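Local atomic coordinates of amidohydrolase (Brucella melitensis biovar Abortus, PDB entry 4F0L), a protein that is a metal-dependent hydrolase of the amidohydrolase family, probably a deaminase, that binds an iron(III) ion. Residues A108-L113 / D148-A153. Sequence-based numbering, arbitrary orientation.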
# COMPACT_ATOMS: atom_id res chain seq x y z
N ALA B 108 15.29 19.22 -11.81
CA ALA B 108 13.90 18.95 -12.23
C ALA B 108 13.29 17.74 -11.56
O ALA B 108 12.15 17.80 -11.07
CB ALA B 108 13.82 18.79 -13.74
N VAL B 109 14.03 16.64 -11.52
CA VAL B 109 13.61 15.43 -10.84
C VAL B 109 13.42 15.66 -9.32
O VAL B 109 12.38 15.29 -8.76
CB VAL B 109 14.58 14.28 -11.08
CG1 VAL B 109 14.22 13.07 -10.23
CG2 VAL B 109 14.59 13.93 -12.58
N ALA B 110 14.42 16.27 -8.68
CA ALA B 110 14.32 16.55 -7.24
C ALA B 110 13.15 17.48 -6.92
O ALA B 110 12.45 17.28 -5.95
CB ALA B 110 15.62 17.16 -6.74
N LEU B 111 12.93 18.50 -7.74
CA LEU B 111 11.79 19.37 -7.50
C LEU B 111 10.48 18.60 -7.53
O LEU B 111 9.66 18.73 -6.59
CB LEU B 111 11.75 20.57 -8.46
CG LEU B 111 10.52 21.48 -8.34
CD1 LEU B 111 10.43 22.09 -6.95
CD2 LEU B 111 10.51 22.57 -9.42
N ARG B 112 10.26 17.79 -8.57
CA ARG B 112 8.99 17.10 -8.69
C ARG B 112 8.80 16.07 -7.58
O ARG B 112 7.69 15.86 -7.10
CB ARG B 112 8.86 16.44 -10.07
CG ARG B 112 7.51 15.82 -10.36
CD ARG B 112 6.41 16.89 -10.36
NE ARG B 112 5.05 16.36 -10.46
CZ ARG B 112 4.33 15.87 -9.43
NH1 ARG B 112 4.82 15.82 -8.20
NH2 ARG B 112 3.12 15.41 -9.65
N LEU B 113 9.89 15.45 -7.16
CA LEU B 113 9.88 14.58 -5.98
C LEU B 113 9.49 15.30 -4.69
O LEU B 113 8.64 14.81 -3.91
CB LEU B 113 11.24 13.97 -5.78
CG LEU B 113 11.41 13.23 -4.45
CD1 LEU B 113 10.41 12.10 -4.32
CD2 LEU B 113 12.87 12.77 -4.22
N ASP B 148 24.08 21.66 -4.91
CA ASP B 148 23.46 22.96 -5.14
C ASP B 148 22.09 22.81 -5.86
O ASP B 148 21.15 23.57 -5.61
CB ASP B 148 24.35 23.89 -5.96
CG ASP B 148 25.72 24.15 -5.33
OD1 ASP B 148 26.02 23.75 -4.18
OD2 ASP B 148 26.53 24.77 -6.03
N ARG B 149 22.02 21.85 -6.78
CA ARG B 149 20.75 21.56 -7.48
C ARG B 149 19.67 21.05 -6.53
O ARG B 149 18.48 21.43 -6.64
CB ARG B 149 20.97 20.57 -8.60
CG ARG B 149 21.90 21.09 -9.69
CD ARG B 149 21.31 22.29 -10.40
NE ARG B 149 22.14 22.72 -11.51
CZ ARG B 149 21.72 23.40 -12.58
NH1 ARG B 149 20.44 23.75 -12.75
NH2 ARG B 149 22.59 23.74 -13.51
N ILE B 150 20.07 20.19 -5.59
CA ILE B 150 19.18 19.68 -4.54
C ILE B 150 18.64 20.84 -3.74
O ILE B 150 17.41 20.99 -3.58
CB ILE B 150 19.90 18.69 -3.61
CG1 ILE B 150 20.27 17.41 -4.35
CG2 ILE B 150 19.07 18.39 -2.37
CD1 ILE B 150 19.14 16.76 -5.12
N ALA B 151 19.55 21.70 -3.28
CA ALA B 151 19.15 22.84 -2.50
C ALA B 151 18.25 23.81 -3.28
O ALA B 151 17.28 24.33 -2.71
CB ALA B 151 20.35 23.54 -1.92
N ALA B 152 18.54 24.04 -4.56
CA ALA B 152 17.68 24.86 -5.40
C ALA B 152 16.30 24.24 -5.53
O ALA B 152 15.29 24.97 -5.46
CB ALA B 152 18.29 25.10 -6.78
N ALA B 153 16.25 22.91 -5.73
CA ALA B 153 14.98 22.20 -5.84
C ALA B 153 14.17 22.32 -4.52
O ALA B 153 13.00 22.71 -4.53
CB ALA B 153 15.21 20.73 -6.21
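The flat peptide group joining Ala-110 to Leu-111 carries the methyl of Ala-153 on one of its faces: Ala-153 CB sits 3.5 Å from Leu-111 N, almost straight above that atom. The same methyl meets Ala-110 CB at 3.6 Å and lies 4.1 Å from Leu-111 CB, so it fits between the two residues. At the second flat group, the carbonyl of Ala-153, Leu-111 CD1 comes within 3.6 Å of Ala-153 O, tilted out of the carbonyl plane. With CG anti to the backbone N (chi1 176°) and chi2 at 61°, it is the CD1 methyl that turns to this oxygen. Three residues before Ala-153, Ile-150 starts off facing away, yet its long arm bends back and Ile-150 CD1 touches Ala-110 CB at 3.9 Å. The same side chain also touches Leu-161 and Leu-163 of the barrel strand 160-167, and Tyr-114 of helix 103-119.

Helices 103-119 and 145-157 are successive outer helices of the TIM-barrel amidohydrolase fold, with strand 122-129 between them in sequence. Their short segments run roughly parallel, at 36°, and the axes come within 8.4 Å. Such close spacing suits an interface whose middle is two alanine methyls. Around it, Arg-149 NH1 forms a salt bridge to Glu-107, linking the helices again, and helix 442-457 packs against Leu-111.

No hydrogen bond crosses between the segments; the chemistry is methyl against methyl and methyl against peptide, implying cohesion by close fit and burial of apolar surface, with no polar link at its centre.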